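Local atomic coordinates of biotin transporter BioY (Lactococcus lactis subsp. cremoris, PDB entry 4DVE), a protein that binds biotin as the membrane-embedded S component of an ECF-type ABC transporter and probably works with the energy-coupling module to take the vitamin up. Residues M26-I31 against S70-F74; I49-I55 against W106-P110; V140-D144 against F169-D173. All coordinates share one frame. Residue numbers count along the deposited sequence, not the author numbering.

Contact 1: M26-I31 against S70-F74; sequences MTAFII and SVGAF. With BNG (nonyl beta-D-glucopyranoside), chain E.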
# COMPACT_ATOMS: atom_id res chain seq x y z
N MSE A 26 2.34 11.89 0.06
CA MSE A 26 1.96 10.49 0.16
C MSE A 26 3.20 9.63 0.28
O MSE A 26 3.23 8.76 1.14
CB MSE A 26 1.07 10.13 -1.06
CG MSE A 26 0.42 8.77 -0.98
SE MSE A 26 -0.94 8.72 0.46
CE MSE A 26 0.10 7.56 1.63
N THR A 27 4.21 9.90 -0.55
CA THR A 27 5.52 9.25 -0.48
C THR A 27 6.18 9.46 0.90
O THR A 27 6.61 8.51 1.54
CB THR A 27 6.46 9.76 -1.59
OG1 THR A 27 5.88 9.51 -2.89
CG2 THR A 27 7.86 9.12 -1.48
N ALA A 28 6.18 10.70 1.37
CA ALA A 28 6.73 11.02 2.69
C ALA A 28 5.96 10.31 3.81
O ALA A 28 6.58 9.83 4.77
CB ALA A 28 6.72 12.54 2.91
N PHE A 29 4.63 10.24 3.68
CA PHE A 29 3.78 9.59 4.69
C PHE A 29 4.07 8.10 4.82
O PHE A 29 4.18 7.55 5.94
CB PHE A 29 2.30 9.82 4.35
CG PHE A 29 1.36 9.32 5.39
CD1 PHE A 29 1.19 10.02 6.57
CD2 PHE A 29 0.67 8.14 5.21
CE1 PHE A 29 0.33 9.55 7.55
CE2 PHE A 29 -0.20 7.67 6.19
CZ PHE A 29 -0.36 8.37 7.36
N ILE A 30 4.24 7.44 3.69
CA ILE A 30 4.60 6.04 3.67
C ILE A 30 5.94 5.81 4.37
O ILE A 30 6.12 4.84 5.17
CB ILE A 30 4.63 5.51 2.23
CG1 ILE A 30 3.22 5.53 1.59
CG2 ILE A 30 5.21 4.09 2.22
CD1 ILE A 30 3.23 5.48 0.06
N ILE A 31 6.89 6.70 4.09
CA ILE A 31 8.22 6.68 4.74
C ILE A 31 8.10 6.88 6.25
O ILE A 31 8.69 6.12 7.02
CB ILE A 31 9.18 7.73 4.11
CG1 ILE A 31 9.51 7.35 2.66
CG2 ILE A 31 10.47 7.83 4.95
CD1 ILE A 31 10.24 8.43 1.87
N SER A 70 3.42 7.76 -6.57
CA SER A 70 3.84 8.01 -5.19
C SER A 70 4.49 6.80 -4.52
O SER A 70 5.49 6.96 -3.79
CB SER A 70 2.63 8.40 -4.31
OG SER A 70 2.35 9.74 -4.48
N VAL A 71 3.87 5.63 -4.68
CA VAL A 71 4.39 4.35 -4.14
C VAL A 71 5.67 3.96 -4.87
O VAL A 71 6.65 3.50 -4.26
CB VAL A 71 3.32 3.21 -4.19
CG1 VAL A 71 3.93 1.83 -3.88
CG2 VAL A 71 2.18 3.54 -3.22
N GLY A 72 5.68 4.17 -6.17
CA GLY A 72 6.84 3.90 -6.99
C GLY A 72 8.04 4.67 -6.53
O GLY A 72 9.14 4.13 -6.46
N ALA A 73 7.82 5.94 -6.19
CA ALA A 73 8.91 6.78 -5.77
C ALA A 73 9.48 6.28 -4.44
O ALA A 73 10.69 6.30 -4.24
CB ALA A 73 8.45 8.25 -5.67
N PHE A 74 8.59 5.88 -3.54
CA PHE A 74 8.98 5.31 -2.25
C PHE A 74 9.85 4.05 -2.48
O PHE A 74 10.92 3.89 -1.90
CB PHE A 74 7.71 4.98 -1.43
CG PHE A 74 7.92 3.93 -0.37
CD1 PHE A 74 8.70 4.20 0.74
CD2 PHE A 74 7.33 2.68 -0.48
CE1 PHE A 74 8.93 3.21 1.72
CE2 PHE A 74 7.53 1.71 0.51
CZ PHE A 74 8.33 1.98 1.59
C1 BNG E . 8.21 12.38 -4.94
C2 BNG E . 6.79 12.23 -5.48
C3 BNG E . 6.77 12.41 -7.00
C4 BNG E . 7.52 13.67 -7.41
C5 BNG E . 8.89 13.74 -6.75
C6 BNG E . 9.60 15.04 -7.10
C1' BNG E . 9.46 12.54 -2.94
C2' BNG E . 9.30 12.95 -1.48
C3' BNG E . 10.39 12.34 -0.62
C4' BNG E . 10.10 12.55 0.86
C5' BNG E . 11.24 12.02 1.73
C6' BNG E . 10.85 12.02 3.20
C7' BNG E . 12.06 11.78 4.09
C8' BNG E . 11.64 11.52 5.53
C9' BNG E . 10.75 12.63 6.04
O1 BNG E . 8.18 12.30 -3.51
O2 BNG E . 6.29 10.93 -5.15
O3 BNG E . 5.41 12.48 -7.45
O4 BNG E . 7.67 13.69 -8.83
O5 BNG E . 8.74 13.64 -5.33
O6 BNG E . 10.66 15.27 -6.16

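Contact 2: I49-I55 against W106-P110; sequences ILQNMGI and WLFTP. With BTN (biotin), chain D.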
# COMPACT_ATOMS: atom_id res chain seq x y z
N ILE A 49 3.84 -4.83 10.58
CA ILE A 49 4.28 -3.46 10.33
C ILE A 49 3.06 -2.54 10.23
O ILE A 49 1.90 -3.00 10.23
CB ILE A 49 5.10 -3.35 9.01
CG1 ILE A 49 4.25 -3.70 7.78
CG2 ILE A 49 6.34 -4.26 9.03
CD1 ILE A 49 4.89 -3.30 6.45
N LEU A 50 3.33 -1.25 10.11
CA LEU A 50 2.29 -0.28 9.82
C LEU A 50 2.37 0.26 8.39
O LEU A 50 1.38 0.75 7.87
CB LEU A 50 2.35 0.86 10.83
CG LEU A 50 1.22 1.89 10.80
CD1 LEU A 50 -0.17 1.26 10.93
CD2 LEU A 50 1.44 2.97 11.88
N GLN A 51 3.53 0.14 7.75
CA GLN A 51 3.80 0.88 6.51
C GLN A 51 2.89 0.52 5.32
O GLN A 51 2.61 1.36 4.45
CB GLN A 51 5.31 0.75 6.18
CG GLN A 51 5.79 1.47 4.97
CD GLN A 51 7.32 1.55 4.89
OE1 GLN A 51 7.90 2.66 4.97
NE2 GLN A 51 7.96 0.42 4.70
N ASN A 52 2.43 -0.74 5.26
CA ASN A 52 1.52 -1.14 4.21
C ASN A 52 0.19 -0.35 4.21
O ASN A 52 -0.47 -0.27 3.18
CB ASN A 52 1.29 -2.66 4.16
CG ASN A 52 0.66 -3.20 5.41
OD1 ASN A 52 1.02 -2.80 6.52
ND2 ASN A 52 -0.29 -4.15 5.25
N MSE A 53 -0.18 0.26 5.33
CA MSE A 53 -1.37 1.12 5.34
C MSE A 53 -1.25 2.29 4.35
O MSE A 53 -2.24 2.70 3.69
CB MSE A 53 -1.61 1.63 6.76
CG MSE A 53 -2.88 2.48 6.81
SE MSE A 53 -3.33 2.99 8.67
CE MSE A 53 -1.91 4.32 8.91
N GLY A 54 -0.07 2.90 4.29
CA GLY A 54 0.14 4.04 3.40
C GLY A 54 0.01 3.63 1.93
O GLY A 54 -0.43 4.42 1.09
N ILE A 55 0.45 2.41 1.64
CA ILE A 55 0.32 1.82 0.33
C ILE A 55 -1.15 1.70 -0.04
O ILE A 55 -1.53 1.97 -1.17
CB ILE A 55 0.96 0.41 0.23
CG1 ILE A 55 2.43 0.43 0.69
CG2 ILE A 55 0.84 -0.12 -1.20
CD1 ILE A 55 3.30 1.45 -0.03
N TRP A 106 3.06 -4.29 -3.54
CA TRP A 106 2.75 -2.88 -3.19
C TRP A 106 2.77 -1.95 -4.37
O TRP A 106 1.97 -1.05 -4.44
CB TRP A 106 3.69 -2.33 -2.15
CG TRP A 106 3.60 -2.89 -0.76
CD1 TRP A 106 2.65 -3.77 -0.23
CD2 TRP A 106 4.54 -2.63 0.32
NE1 TRP A 106 2.93 -4.04 1.07
CE2 TRP A 106 4.06 -3.38 1.47
CE3 TRP A 106 5.67 -1.84 0.46
CZ2 TRP A 106 4.71 -3.34 2.70
CZ3 TRP A 106 6.30 -1.79 1.70
CH2 TRP A 106 5.84 -2.54 2.79
N LEU A 107 3.69 -2.16 -5.32
CA LEU A 107 3.72 -1.38 -6.53
C LEU A 107 2.41 -1.42 -7.33
O LEU A 107 2.06 -0.43 -7.94
CB LEU A 107 4.88 -1.80 -7.43
CG LEU A 107 5.06 -0.96 -8.70
CD1 LEU A 107 5.31 0.53 -8.36
CD2 LEU A 107 6.18 -1.54 -9.55
N PHE A 108 1.68 -2.54 -7.30
CA PHE A 108 0.45 -2.69 -8.08
C PHE A 108 -0.81 -2.32 -7.33
O PHE A 108 -1.84 -2.08 -7.94
CB PHE A 108 0.33 -4.14 -8.57
CG PHE A 108 1.41 -4.51 -9.51
CD1 PHE A 108 1.28 -4.22 -10.86
CD2 PHE A 108 2.58 -5.09 -9.04
CE1 PHE A 108 2.31 -4.54 -11.74
CE2 PHE A 108 3.61 -5.40 -9.91
CZ PHE A 108 3.48 -5.13 -11.26
N THR A 109 -0.74 -2.31 -6.01
CA THR A 109 -1.89 -2.06 -5.14
C THR A 109 -2.60 -0.73 -5.44
O THR A 109 -3.82 -0.74 -5.58
CB THR A 109 -1.47 -2.15 -3.66
OG1 THR A 109 -1.09 -3.51 -3.40
CG2 THR A 109 -2.56 -1.71 -2.67
N PRO A 110 -1.86 0.39 -5.55
CA PRO A 110 -2.59 1.66 -5.79
C PRO A 110 -3.22 1.71 -7.15
O PRO A 110 -4.26 2.31 -7.29
CB PRO A 110 -1.51 2.75 -5.65
CG PRO A 110 -0.24 2.04 -5.49
CD PRO A 110 -0.44 0.61 -5.22
C11 BTN D . 9.72 -4.88 4.48
O11 BTN D . 9.83 -3.76 5.03
O12 BTN D . 10.73 -5.56 4.27
C10 BTN D . 8.35 -5.42 4.04
C9 BTN D . 7.57 -6.08 5.18
C8 BTN D . 6.23 -6.66 4.66
C7 BTN D . 5.30 -7.05 5.81
C2 BTN D . 3.97 -7.60 5.34
S1 BTN D . 2.99 -6.31 4.54
C6 BTN D . 1.51 -7.27 4.72
C5 BTN D . 1.61 -8.05 6.06
N1 BTN D . 1.05 -7.29 7.14
C3 BTN D . 1.95 -6.92 8.05
O3 BTN D . 1.72 -6.27 9.07
N2 BTN D . 3.15 -7.39 7.66
C4 BTN D . 3.09 -8.16 6.44

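Contact 3: V140-D144 against F169-D173; sequences VIFVD and FIPGD. With BTN (biotin), chain D.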
# COMPACT_ATOMS: atom_id res chain seq x y z
N VAL A 140 -4.91 -5.95 0.92
CA VAL A 140 -4.70 -6.96 1.95
C VAL A 140 -4.55 -8.36 1.33
O VAL A 140 -3.47 -8.94 1.42
CB VAL A 140 -5.79 -6.94 3.04
CG1 VAL A 140 -5.52 -8.03 4.08
CG2 VAL A 140 -5.86 -5.54 3.67
N ILE A 141 -5.59 -8.87 0.66
CA ILE A 141 -5.58 -10.24 0.15
C ILE A 141 -4.53 -10.47 -0.97
O ILE A 141 -3.72 -11.41 -0.88
CB ILE A 141 -6.97 -10.73 -0.32
CG1 ILE A 141 -8.03 -10.58 0.80
CG2 ILE A 141 -6.85 -12.18 -0.79
CD1 ILE A 141 -7.70 -11.28 2.13
N PHE A 142 -4.56 -9.61 -2.00
CA PHE A 142 -3.58 -9.62 -3.10
C PHE A 142 -2.14 -9.53 -2.55
O PHE A 142 -1.31 -10.38 -2.83
CB PHE A 142 -3.84 -8.45 -4.07
CG PHE A 142 -2.75 -8.25 -5.10
CD1 PHE A 142 -2.55 -9.20 -6.11
CD2 PHE A 142 -1.95 -7.14 -5.06
CE1 PHE A 142 -1.56 -9.01 -7.07
CE2 PHE A 142 -0.95 -6.94 -6.00
CZ PHE A 142 -0.76 -7.87 -7.01
N VAL A 143 -1.88 -8.51 -1.74
CA VAL A 143 -0.55 -8.32 -1.14
C VAL A 143 -0.05 -9.52 -0.32
O VAL A 143 1.08 -10.01 -0.56
CB VAL A 143 -0.50 -7.01 -0.32
CG1 VAL A 143 0.77 -6.91 0.53
CG2 VAL A 143 -0.68 -5.80 -1.27
N ASP A 144 -0.89 -10.02 0.59
CA ASP A 144 -0.51 -11.09 1.51
C ASP A 144 -0.36 -12.44 0.77
O ASP A 144 0.54 -13.21 1.07
CB ASP A 144 -1.46 -11.18 2.73
CG ASP A 144 -1.45 -9.89 3.61
OD1 ASP A 144 -0.72 -8.93 3.28
OD2 ASP A 144 -2.23 -9.81 4.60
N PHE A 169 -1.26 -11.83 9.90
CA PHE A 169 -1.31 -10.45 9.41
C PHE A 169 -2.72 -9.90 9.23
O PHE A 169 -2.87 -8.67 9.13
CB PHE A 169 -0.52 -10.27 8.12
CG PHE A 169 0.92 -10.64 8.25
CD1 PHE A 169 1.70 -10.10 9.28
CD2 PHE A 169 1.49 -11.57 7.40
CE1 PHE A 169 3.02 -10.50 9.45
CE2 PHE A 169 2.81 -11.95 7.55
CZ PHE A 169 3.58 -11.43 8.59
N ILE A 170 -3.72 -10.77 9.20
CA ILE A 170 -5.07 -10.39 8.80
C ILE A 170 -5.76 -9.38 9.75
O ILE A 170 -6.32 -8.40 9.28
CB ILE A 170 -5.97 -11.63 8.56
CG1 ILE A 170 -5.50 -12.41 7.32
CG2 ILE A 170 -7.47 -11.24 8.45
CD1 ILE A 170 -5.56 -11.65 6.00
N PRO A 171 -5.70 -9.61 11.06
CA PRO A 171 -6.36 -8.67 11.98
C PRO A 171 -5.82 -7.24 11.89
O PRO A 171 -6.61 -6.27 11.83
CB PRO A 171 -6.08 -9.25 13.38
CG PRO A 171 -5.59 -10.64 13.16
CD PRO A 171 -5.12 -10.78 11.75
N GLY A 172 -4.49 -7.13 11.89
CA GLY A 172 -3.82 -5.84 11.74
C GLY A 172 -4.08 -5.24 10.35
O GLY A 172 -4.32 -4.04 10.23
N ASP A 173 -4.07 -6.08 9.31
CA ASP A 173 -4.32 -5.58 7.95
C ASP A 173 -5.77 -5.10 7.74
O ASP A 173 -5.99 -4.10 7.02
CB ASP A 173 -3.90 -6.58 6.88
CG ASP A 173 -2.36 -6.73 6.77
OD1 ASP A 173 -1.63 -5.94 7.41
OD2 ASP A 173 -1.88 -7.67 6.08
C11 BTN D . 9.72 -4.88 4.48
O11 BTN D . 9.83 -3.76 5.03
O12 BTN D . 10.73 -5.56 4.27
C10 BTN D . 8.35 -5.42 4.04
C9 BTN D . 7.57 -6.08 5.18
C8 BTN D . 6.23 -6.66 4.66
C7 BTN D . 5.30 -7.05 5.81
C2 BTN D . 3.97 -7.60 5.34
S1 BTN D . 2.99 -6.31 4.54
C6 BTN D . 1.51 -7.27 4.72
C5 BTN D . 1.61 -8.05 6.06
N1 BTN D . 1.05 -7.29 7.14
C3 BTN D . 1.95 -6.92 8.05
O3 BTN D . 1.72 -6.27 9.07
N2 BTN D . 3.15 -7.39 7.66
C4 BTN D . 3.09 -8.16 6.44

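Contact 1: M26-I31 against S70-F74
Segments 26-31 and 70-74, from helices 13-33 and 52-80, cross at -50°, their axes 8.6 Å apart at closest approach. I30 is one bump. I30 CG2 sits almost exactly over the face of the F74 ring, 3.5 Å from the centroid, in a CH-pi contact. I30 CD1 reaches V71 CG2 at 4.0 Å. I31 meets the edge of the same ring, with I31 CG1 3.8 Å from F74 CD1. T27 fills the hollow between S70, A73 and F74; T27 CG2 is 3.9 Å from F74 N. Nearby, M26 CB packs on S70 OG at 3.7 Å, and that hydroxyl is hydrogen-bonded to S23 O. The one hydrogen bond between the segments runs from T27 OG1 to S70 O (2.7 Å). The detergent's O2 donates to T27 OG1, also at 2.7 Å. The crossing is thus mostly apolar, with a small polar patch at the margin where the sugar head group docks.

Contact 2: I49-I55 against W106-P110
This contact forms part of the biotin pocket, which I49, N52 and W106 help to line. I49 N donates a hydrogen bond to biotin O3 (3.0 Å), so the loop backbone holds the ureido oxygen. The I49 side chain points toward the tryptophan, with I49 CD1 3.8 Å from W106 CZ2. Biotin S1 also lies near the plane of the indole, 3.9 Å from W106 CZ2. Both therefore meet the edge of the ring. One face is taken by I55. I55 CG1 is 4.0 Å from the centroid of the five-membered ring of W106, a CH-pi contact, and 3.7 Å from W106 CD2. In the six-helix membrane fold of this S component, residues 49-55 carry the chain from a loop into helix 52-80, while W106 comes from helix 100-119. This part of the pocket wall is built where a loop and the beginning of helix 52-80 meet the side of helix 100-119. N52 CB lies 3.8 Å from W106 NE1. The N52 amide is directed elsewhere: OD1 is hydrogen-bonded to K176 and ND2 to D173, and N52 ND2 comes within 3.6 Å of biotin C6. Beyond the ring face, I55 CG2 also touches helix 100-119, 3.6 Å from W106 O, 3.9 Å from T109 CB and 4.3 Å from P110 CD. The helix is kinked at P110, whose N makes no bond to the preceding turn. T109 OG1 is hydrogen-bonded to A105 O and F138 O.

Contact 3: V140-D144 against F169-D173
V140 lies against the start of helix 170-189, where V140 CG1 packs on D173 CB at 3.5 Å and on I170 CD1 at 4.1 Å. I141 adds a looser apolar touch, I141 CD1 to I170 CD1 at 4.4 Å. One turn on from V140, D144 faces the same helix. D144 OD2 is 4.1 Å from I170 CD1, 3.9 Å from F169 CB and 2.6 Å from D173 OD2. F169 turns one face of its ring to the biotin ring system, with C5 over that face and F169 CD1 3.4 Å from biotin C3. D173 accepts a hydrogen bond from biotin N1 at OD1 (3.0 Å) and a weak one at OD2 (3.1 Å). D144 OD1 comes within 3.1 Å of biotin C6. This corner of helices 128-155 and 170-189 thus forms part of the pocket for the ring system of the vitamin. D173 OD1 also makes a salt bridge to K176 and a hydrogen bond to N52 ND2. The acid that receives biotin N1 is therefore itself held by a charged and a polar partner, so the ureido group is bound within a connected polar network.

In the fold
The three contacts follow one another across the helix bundle. The centres of contacts 1 and 2 are 9 Å apart and those of contacts 2 and 3 are 10 Å apart, while contacts 1 and 3 lie 20 Å apart on opposite sides of the chain's centre. Helix 52-80 serves both contacts 1 and 2, which touch through V71 CG1 and W106 O at 3.5 Å. Contacts 2 and 3 both reach biotin. They are joined by a probable hydrogen bond from N52 ND2 to D173 OD1 (3.1 Å) and by V143 CG1 packing on W106 NE1 (3.6 Å). Contact 1 does not line the biotin pocket; the F74 side chain is about 7 Å from biotin.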